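Local coordinates for periplasmic sugar-binding domain protein (Pseudomonas fluorescens Pf-5, PDB 3H75) that probably binds a carbohydrate in the periplasm, as a two-domain member of the bacterial solute-binding protein 2 family, at residues M216-M221 with N241-A246; Q222-L227 with T233-S238; Q77-S82 with I87-V92. One frame throughout, in Å; residues are numbered along the deposited sequence.

Contact 1: M216-M221 with N241-A246; sequences MALGAM and NSSPEA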
loop_
_atom_site.group_PDB
_atom_site.type_symbol
_atom_site.label_atom_id
_atom_site.label_comp_id
_atom_site.label_asym_id
_atom_site.label_seq_id
_atom_site.Cartn_x
_atom_site.Cartn_y
_atom_site.Cartn_z
HETATM N N MSE A 216 -2.519 -3.232 12.217
HETATM C CA MSE A 216 -2.686 -4.535 12.840
HETATM C C MSE A 216 -1.464 -4.930 13.660
HETATM O O MSE A 216 -1.602 -5.502 14.734
HETATM C CB MSE A 216 -2.993 -5.585 11.774
HETATM C CG MSE A 216 -4.315 -5.318 11.065
HETATM SE SE MSE A 216 -4.858 -6.694 9.849
HETATM C CE MSE A 216 -3.338 -6.597 8.611
ATOM N N ALA A 217 -0.268 -4.617 13.171
ATOM C CA ALA A 217 0.939 -4.944 13.922
ATOM C C ALA A 217 0.913 -4.233 15.279
ATOM O O ALA A 217 1.201 -4.837 16.313
ATOM C CB ALA A 217 2.180 -4.536 13.127
ATOM N N LEU A 218 0.558 -2.951 15.276
ATOM C CA LEU A 218 0.494 -2.175 16.513
ATOM C C LEU A 218 -0.541 -2.756 17.481
ATOM O O LEU A 218 -0.345 -2.735 18.698
ATOM C CB LEU A 218 0.172 -0.714 16.191
ATOM C CG LEU A 218 1.282 0.001 15.421
ATOM C CD1 LEU A 218 0.790 1.364 14.973
ATOM C CD2 LEU A 218 2.528 0.121 16.291
ATOM N N GLY A 219 -1.639 -3.273 16.939
ATOM C CA GLY A 219 -2.661 -3.876 17.776
ATOM C C GLY A 219 -2.148 -5.161 18.402
ATOM O O GLY A 219 -2.317 -5.393 19.600
ATOM N N ALA A 220 -1.511 -6.003 17.594
ATOM C CA ALA A 220 -0.979 -7.264 18.100
ATOM C C ALA A 220 0.124 -7.013 19.117
ATOM O O ALA A 220 0.288 -7.775 20.068
ATOM C CB ALA A 220 -0.446 -8.116 16.943
HETATM N N MSE A 221 0.887 -5.946 18.912
HETATM C CA MSE A 221 1.969 -5.605 19.824
HETATM C C MSE A 221 1.445 -5.242 21.206
HETATM O O MSE A 221 2.068 -5.572 22.213
HETATM C CB MSE A 221 2.795 -4.453 19.253
HETATM C CG MSE A 221 3.765 -4.895 18.163
HETATM SE SE MSE A 221 4.464 -3.430 17.115
HETATM C CE MSE A 221 5.560 -2.568 18.467
ATOM N N ASN A 241 3.260 0.100 5.650
ATOM C CA ASN A 241 2.769 1.490 5.707
ATOM C C ASN A 241 3.783 2.378 6.434
ATOM O O ASN A 241 4.940 1.985 6.621
ATOM C CB ASN A 241 1.399 1.614 6.401
ATOM C CG ASN A 241 0.272 0.891 5.657
ATOM O OD1 ASN A 241 0.430 0.448 4.519
ATOM N ND2 ASN A 241 -0.882 0.781 6.310
ATOM N N SER A 242 3.358 3.570 6.844
ATOM C CA SER A 242 4.268 4.493 7.521
ATOM C C SER A 242 3.575 5.426 8.504
ATOM O O SER A 242 3.878 6.624 8.555
ATOM C CB SER A 242 5.038 5.317 6.479
ATOM O OG SER A 242 4.151 6.067 5.660
ATOM N N SER A 243 2.646 4.894 9.290
ATOM C CA SER A 243 1.960 5.732 10.266
ATOM C C SER A 243 2.993 6.261 11.256
ATOM O O SER A 243 4.017 5.621 11.509
ATOM C CB SER A 243 0.896 4.935 11.018
ATOM O OG SER A 243 1.483 3.930 11.824
ATOM N N PRO A 244 2.739 7.443 11.829
ATOM C CA PRO A 244 3.679 8.023 12.790
ATOM C C PRO A 244 4.068 7.052 13.899
ATOM O O PRO A 244 5.248 6.927 14.231
ATOM C CB PRO A 244 2.922 9.238 13.318
ATOM C CG PRO A 244 2.121 9.663 12.127
ATOM C CD PRO A 244 1.598 8.346 11.596
ATOM N N GLU A 245 3.080 6.363 14.465
ATOM C CA GLU A 245 3.345 5.420 15.546
ATOM C C GLU A 245 4.203 4.241 15.091
ATOM O O GLU A 245 5.066 3.770 15.833
ATOM C CB GLU A 245 2.031 4.901 16.135
ATOM C CG GLU A 245 2.182 4.359 17.547
ATOM C CD GLU A 245 0.871 3.887 18.138
ATOM O OE1 GLU A 245 -0.166 4.518 17.855
ATOM O OE2 GLU A 245 0.880 2.896 18.896
ATOM N N ALA A 246 3.966 3.754 13.876
ATOM C CA ALA A 246 4.742 2.632 13.353
ATOM C C ALA A 246 6.187 3.051 13.107
ATOM O O ALA A 246 7.118 2.293 13.382
ATOM C CB ALA A 246 4.118 2.119 12.059
#

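Contact 2: Q222-L227 with T233-S238; sequences QAAREL and TDLLFS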
loop_
_atom_site.group_PDB
_atom_site.type_symbol
_atom_site.label_atom_id
_atom_site.label_comp_id
_atom_site.label_asym_id
_atom_site.label_seq_id
_atom_site.Cartn_x
_atom_site.Cartn_y
_atom_site.Cartn_z
ATOM N N GLN A 222 0.301 -4.570 21.257
ATOM C CA GLN A 222 -0.274 -4.199 22.546
ATOM C C GLN A 222 -0.712 -5.461 23.276
ATOM O O GLN A 222 -0.466 -5.610 24.472
ATOM C CB GLN A 222 -1.476 -3.272 22.365
ATOM C CG GLN A 222 -1.948 -2.653 23.675
ATOM C CD GLN A 222 -3.064 -1.650 23.482
ATOM O OE1 GLN A 222 -3.055 -0.876 22.525
ATOM N NE2 GLN A 222 -4.025 -1.644 24.400
ATOM N N ALA A 223 -1.360 -6.370 22.554
ATOM C CA ALA A 223 -1.810 -7.622 23.152
ATOM C C ALA A 223 -0.586 -8.363 23.690
ATOM O O ALA A 223 -0.624 -8.963 24.765
ATOM C CB ALA A 223 -2.533 -8.471 22.111
ATOM N N ALA A 224 0.507 -8.307 22.937
ATOM C CA ALA A 224 1.746 -8.968 23.331
ATOM C C ALA A 224 2.306 -8.402 24.637
ATOM O O ALA A 224 2.697 -9.157 25.530
ATOM C CB ALA A 224 2.780 -8.837 22.213
ATOM N N ARG A 225 2.352 -7.076 24.746
ATOM C CA ARG A 225 2.871 -6.439 25.955
ATOM C C ARG A 225 2.052 -6.844 27.179
ATOM O O ARG A 225 2.598 -7.073 28.258
ATOM C CB ARG A 225 2.856 -4.911 25.813
ATOM C CG ARG A 225 3.865 -4.351 24.819
ATOM C CD ARG A 225 3.994 -2.835 24.955
ATOM N NE ARG A 225 2.746 -2.136 24.653
ATOM C CZ ARG A 225 2.339 -1.823 23.426
ATOM N NH1 ARG A 225 3.083 -2.141 22.375
ATOM N NH2 ARG A 225 1.184 -1.196 23.249
ATOM N N GLU A 226 0.739 -6.929 26.997
ATOM C CA GLU A 226 -0.170 -7.301 28.073
ATOM C C GLU A 226 0.047 -8.723 28.582
ATOM O O GLU A 226 -0.328 -9.047 29.709
ATOM C CB GLU A 226 -1.617 -7.132 27.607
ATOM C CG GLU A 226 -2.106 -5.694 27.640
ATOM C CD GLU A 226 -3.380 -5.484 26.851
ATOM O OE1 GLU A 226 -4.202 -6.419 26.777
ATOM O OE2 GLU A 226 -3.564 -4.372 26.314
ATOM N N LEU A 227 0.650 -9.568 27.752
ATOM C CA LEU A 227 0.906 -10.952 28.133
ATOM C C LEU A 227 2.314 -11.140 28.681
ATOM O O LEU A 227 2.691 -12.242 29.081
ATOM C CB LEU A 227 0.692 -11.880 26.931
ATOM C CG LEU A 227 -0.735 -11.937 26.377
ATOM C CD1 LEU A 227 -0.779 -12.860 25.170
ATOM C CD2 LEU A 227 -1.691 -12.425 27.457
ATOM N N THR A 233 12.264 -7.871 21.044
ATOM C CA THR A 233 13.264 -8.645 21.771
ATOM C C THR A 233 12.984 -10.144 21.704
ATOM O O THR A 233 13.761 -10.889 21.111
ATOM C CB THR A 233 13.347 -8.208 23.251
ATOM O OG1 THR A 233 13.753 -6.836 23.324
ATOM C CG2 THR A 233 14.361 -9.059 24.004
ATOM N N ASP A 234 11.879 -10.587 22.300
ATOM C CA ASP A 234 11.536 -12.007 22.290
ATOM C C ASP A 234 10.400 -12.358 21.331
ATOM O O ASP A 234 10.073 -13.530 21.144
ATOM C CB ASP A 234 11.182 -12.484 23.706
ATOM C CG ASP A 234 10.034 -11.703 24.321
ATOM O OD1 ASP A 234 8.927 -11.704 23.744
ATOM O OD2 ASP A 234 10.239 -11.090 25.390
ATOM N N LEU A 235 9.805 -11.338 20.724
ATOM C CA LEU A 235 8.711 -11.529 19.779
ATOM C C LEU A 235 8.900 -10.456 18.716
ATOM O O LEU A 235 8.872 -9.264 19.021
ATOM C CB LEU A 235 7.368 -11.354 20.496
ATOM C CG LEU A 235 6.084 -11.606 19.706
ATOM C CD1 LEU A 235 6.096 -13.017 19.128
ATOM C CD2 LEU A 235 4.878 -11.414 20.620
ATOM N N LEU A 236 9.106 -10.871 17.468
ATOM C CA LEU A 236 9.349 -9.918 16.391
ATOM C C LEU A 236 8.155 -9.699 15.472
ATOM O O LEU A 236 7.531 -10.654 15.010
ATOM C CB LEU A 236 10.564 -10.363 15.578
ATOM C CG LEU A 236 11.807 -10.712 16.410
ATOM C CD1 LEU A 236 12.992 -10.892 15.473
ATOM C CD2 LEU A 236 12.107 -9.608 17.429
ATOM N N PHE A 237 7.876 -8.426 15.199
ATOM C CA PHE A 237 6.748 -7.996 14.375
ATOM C C PHE A 237 7.147 -7.275 13.095
ATOM O O PHE A 237 8.125 -6.524 13.067
ATOM C CB PHE A 237 5.880 -7.013 15.167
ATOM C CG PHE A 237 5.228 -7.604 16.370
ATOM C CD1 PHE A 237 3.886 -7.962 16.332
ATOM C CD2 PHE A 237 5.944 -7.791 17.551
ATOM C CE1 PHE A 237 3.256 -8.494 17.449
ATOM C CE2 PHE A 237 5.323 -8.327 18.679
ATOM C CZ PHE A 237 3.977 -8.678 18.627
ATOM N N SER A 238 6.360 -7.492 12.043
ATOM C CA SER A 238 6.560 -6.810 10.769
ATOM C C SER A 238 5.258 -6.092 10.410
ATOM O O SER A 238 4.172 -6.469 10.872
ATOM C CB SER A 238 6.910 -7.801 9.652
ATOM O OG SER A 238 5.795 -8.613 9.305
#

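Contact 3: Q77-S82 with I87-V92; sequences QILRLS and IKLFIV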
loop_
_atom_site.group_PDB
_atom_site.type_symbol
_atom_site.label_atom_id
_atom_site.label_comp_id
_atom_site.label_asym_id
_atom_site.label_seq_id
_atom_site.Cartn_x
_atom_site.Cartn_y
_atom_site.Cartn_z
ATOM N N GLN A 77 -17.528 -3.690 -12.513
ATOM C CA GLN A 77 -18.792 -2.998 -12.740
ATOM C C GLN A 77 -18.548 -1.563 -13.189
ATOM O O GLN A 77 -19.251 -1.050 -14.058
ATOM C CB GLN A 77 -19.652 -3.017 -11.473
ATOM C CG GLN A 77 -19.903 -4.412 -10.916
ATOM C CD GLN A 77 -21.016 -4.444 -9.884
ATOM O OE1 GLN A 77 -21.129 -5.390 -9.101
ATOM N NE2 GLN A 77 -21.856 -3.415 -9.888
ATOM N N ILE A 78 -17.550 -0.911 -12.604
ATOM C CA ILE A 78 -17.238 0.461 -12.983
ATOM C C ILE A 78 -16.702 0.508 -14.413
ATOM O O ILE A 78 -16.974 1.450 -15.155
ATOM C CB ILE A 78 -16.211 1.083 -12.007
ATOM C CG1 ILE A 78 -16.868 1.263 -10.635
ATOM C CG2 ILE A 78 -15.704 2.418 -12.550
ATOM C CD1 ILE A 78 -15.960 1.867 -9.572
ATOM N N LEU A 79 -15.946 -0.514 -14.801
ATOM C CA LEU A 79 -15.403 -0.575 -16.154
ATOM C C LEU A 79 -16.542 -0.657 -17.169
ATOM O O LEU A 79 -16.523 0.026 -18.192
ATOM C CB LEU A 79 -14.484 -1.788 -16.303
ATOM C CG LEU A 79 -13.139 -1.690 -15.581
ATOM C CD1 LEU A 79 -12.429 -3.036 -15.614
ATOM C CD2 LEU A 79 -12.291 -0.612 -16.241
ATOM N N ARG A 80 -17.534 -1.492 -16.879
ATOM C CA ARG A 80 -18.674 -1.648 -17.774
ATOM C C ARG A 80 -19.542 -0.395 -17.816
ATOM O O ARG A 80 -20.088 -0.046 -18.862
ATOM C CB ARG A 80 -19.527 -2.850 -17.354
ATOM C CG ARG A 80 -18.851 -4.200 -17.566
ATOM C CD ARG A 80 -19.850 -5.351 -17.452
ATOM N NE ARG A 80 -20.337 -5.550 -16.088
ATOM C CZ ARG A 80 -19.604 -6.046 -15.096
ATOM N NH1 ARG A 80 -18.343 -6.396 -15.308
ATOM N NH2 ARG A 80 -20.135 -6.196 -13.890
ATOM N N LEU A 81 -19.669 0.283 -16.679
ATOM C CA LEU A 81 -20.477 1.494 -16.604
ATOM C C LEU A 81 -19.817 2.683 -17.295
ATOM O O LEU A 81 -20.503 3.587 -17.773
ATOM C CB LEU A 81 -20.771 1.846 -15.142
ATOM C CG LEU A 81 -21.961 1.151 -14.469
ATOM C CD1 LEU A 81 -21.903 -0.350 -14.697
ATOM C CD2 LEU A 81 -21.960 1.470 -12.983
ATOM N N SER A 82 -18.489 2.671 -17.357
ATOM C CA SER A 82 -17.731 3.757 -17.973
ATOM C C SER A 82 -17.836 3.780 -19.496
ATOM O O SER A 82 -17.566 4.800 -20.127
ATOM C CB SER A 82 -16.255 3.649 -17.590
ATOM O OG SER A 82 -15.668 2.507 -18.191
ATOM N N ILE A 87 -14.832 9.351 -20.381
ATOM C CA ILE A 87 -13.869 9.520 -19.302
ATOM C C ILE A 87 -12.790 8.452 -19.406
ATOM O O ILE A 87 -13.086 7.277 -19.625
ATOM C CB ILE A 87 -14.537 9.384 -17.921
ATOM C CG1 ILE A 87 -15.660 10.413 -17.786
ATOM C CG2 ILE A 87 -13.499 9.586 -16.814
ATOM C CD1 ILE A 87 -16.429 10.311 -16.480
ATOM N N LYS A 88 -11.539 8.872 -19.262
ATOM C CA LYS A 88 -10.412 7.951 -19.318
ATOM C C LYS A 88 -10.255 7.347 -17.927
ATOM O O LYS A 88 -10.336 8.058 -16.926
ATOM C CB LYS A 88 -9.138 8.697 -19.724
ATOM C CG LYS A 88 -9.146 9.217 -21.161
ATOM C CD LYS A 88 -7.882 10.006 -21.467
ATOM C CE LYS A 88 -7.840 10.455 -22.919
ATOM N NZ LYS A 88 -6.560 11.152 -23.228
ATOM N N LEU A 89 -10.043 6.038 -17.863
ATOM C CA LEU A 89 -9.896 5.364 -16.580
ATOM C C LEU A 89 -8.466 4.973 -16.269
ATOM O O LEU A 89 -7.693 4.629 -17.164
ATOM C CB LEU A 89 -10.744 4.094 -16.540
ATOM C CG LEU A 89 -12.248 4.198 -16.784
ATOM C CD1 LEU A 89 -12.861 2.811 -16.667
ATOM C CD2 LEU A 89 -12.871 5.144 -15.784
ATOM N N PHE A 90 -8.126 5.016 -14.987
ATOM C CA PHE A 90 -6.800 4.628 -14.541
ATOM C C PHE A 90 -6.981 3.757 -13.303
ATOM O O PHE A 90 -7.503 4.210 -12.283
ATOM C CB PHE A 90 -5.953 5.852 -14.210
ATOM C CG PHE A 90 -4.480 5.589 -14.272
ATOM C CD1 PHE A 90 -3.892 5.178 -15.462
ATOM C CD2 PHE A 90 -3.684 5.730 -13.141
ATOM C CE1 PHE A 90 -2.525 4.903 -15.531
ATOM C CE2 PHE A 90 -2.320 5.459 -13.195
ATOM C CZ PHE A 90 -1.738 5.043 -14.397
ATOM N N ILE A 91 -6.560 2.501 -13.418
ATOM C CA ILE A 91 -6.673 1.510 -12.347
ATOM C C ILE A 91 -5.357 1.420 -11.586
ATOM O O ILE A 91 -4.304 1.193 -12.181
ATOM C CB ILE A 91 -6.995 0.121 -12.938
ATOM C CG1 ILE A 91 -8.224 0.213 -13.844
ATOM C CG2 ILE A 91 -7.204 -0.888 -11.821
ATOM C CD1 ILE A 91 -9.468 0.703 -13.149
ATOM N N VAL A 92 -5.407 1.575 -10.266
ATOM C CA VAL A 92 -4.175 1.541 -9.496
ATOM C C VAL A 92 -4.072 0.512 -8.387
ATOM O O VAL A 92 -5.058 -0.121 -7.995
ATOM C CB VAL A 92 -3.878 2.925 -8.874
ATOM C CG1 VAL A 92 -3.734 3.963 -9.972
ATOM C CG2 VAL A 92 -4.991 3.316 -7.904
#

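Contact 1: M216-M221 with N241-A246
Leu218 and Ala246 mark the closest backbone approach, with Leu218 CA 7.2 Å from Ala246 CA. Residues 216-221 lie inside helix 214-226. Residues 241-246 run from a loop into the first turn of helix 244-252. The two helices are neighbours on one alpha/beta domain of this periplasmic binding protein fold, joined in the chain through strand 236-240. Leu218 carries the contact from its side. Its CG stands anti to the carbonyl carbon (chi1 -66°), and the branch end reaches the start of the other helix. Leu218 CD1 lies 3.9 Å from Glu245 CB and packs along the aliphatic part of that side chain. The other methyl, Leu218 CD2, lies 4.1 Å from Glu245 OE2. That carboxylate is held from elsewhere, by a salt bridge from OE2 to Arg189. Leu218 CD1 also meets Ala246 CB, only loosely, at 4.5 Å. Ser243 is the N-cap of helix 244-252, and its hydroxyl also hydrogen-bonds Asp214, near the start of helix 214-226. Ala246 N donates to Ser243 OG over 3.2 Å with an N-H...O angle of 150°, and Leu218 CD1 sits 4.1 Å from that same oxygen.

Contact 2: Q222-L227 with T233-S238
Ala224 meets two side chains of residues 233-238 with a single methyl. Its CB points toward them and touches Leu235 and Phe237 at nearly equal range. Ala224 CB is 3.7 Å from Leu235 CD2. It is 3.8 Å from Phe237 CZ. The two partners present different surfaces. Leu235 offers one methyl branch. Phe237 offers the edge of its ring, since Ala224 CB lies near the ring plane, beyond CZ. The methyl therefore does not cover a ring face. Phe237 has CG anti to the carbonyl carbon (chi1 -64°), which carries the ring out to the helix so that CZ, the far end of the ring, meets the alanine. Both side chains reach the same methyl. They are two residues apart, and both point toward the helix. Leu236, between them, turns to helix 122-137 instead, where it touches Leu133. This is the packing of a beta-alpha-beta unit made of strand 206-211, helix 214-226 and strand 236-240. The helix lies against one face of the sheet. Ala224 CA and Leu235 CA are 8.2 Å apart. Ala224 also touches Leu200 of helix 189-202, so a second helix flanks the same spot. Leu235 leans on Thr206 and Phe237 on Val209, both of the adjoining strand. The contact is wholly apolar, and all three touching residues are buried. On the helix, a weak hydrogen bond of 3.4 Å joins Gln222 NE2 to Glu226 OE2, while Glu226 OE1 bonds Tyr193 OH.

Contact 3: Q77-S82 with I87-V92
Within residues 77-82, Leu79 is the first to touch residues 87-92. Its CG stands anti to the carbonyl carbon, and the branch end turns in toward the strand. Leu79 CD2 lies 3.5 Å from Leu89 CD1, tighter than usual for two methyls. The two leucine side chains cross at a slant. The same Leu79 CD2 reaches Ile91 CD1 more loosely, at 4.4 Å, so one methyl spans two strand residues on the same face of the sheet. Ser82, one turn further on, points toward the strand. Its CB packs 3.6 Å from Leu89 CD1. Its hydroxyl lies beside the same methyl, with Ser82 OG 3.2 Å from Leu89 CD1. This oxygen has its polar partner within the helix. Ser82 OG donates to Leu79 O over 2.6 Å, from a position tilted 32° out of the carbonyl plane. The chi1 of 68° places OG between the backbone N and the carbonyl carbon, from where it can turn back to that carbonyl. Leu89 CD1 is thus shared by both helix residues. Beyond Ser82, the turn is tied by Ser85, whose hydroxyl bonds both Ser82 O and Ile87 N. The axes of segments 77-82 and 88-92 run almost antiparallel (168°) and approach to 10.2 Å. This is the return half of a beta-alpha-beta crossover, strand 65-69, helix 74-82, strand 88-93, in a parallel sheet.

How the contacts relate
Contact 3 comes first along the chain and closes before the other two begin. Contact 2 is nested inside the loop that contact 1 closes. Contacts 1 and 2 share helix 214-226 and have centres 12 Å apart. They touch directly: Met221 CG of contact 1 lies 3.6 Å from Phe237 CG of contact 2. Contact 3 is on the opposite side of the chain's centre, 33 Å from contact 1 and 43 Å from contact 2, centre to centre. It lies in the lobe built on the parallel sheet. Contacts 1 and 2 lie in the lobe built on the mixed sheet, and contact 2 uses its strand 236-240 directly. The contacts thus sample both lobes of the two-domain architecture. Contacts 2 and 3 pack equivalent helix-strand pairs in separate sheets.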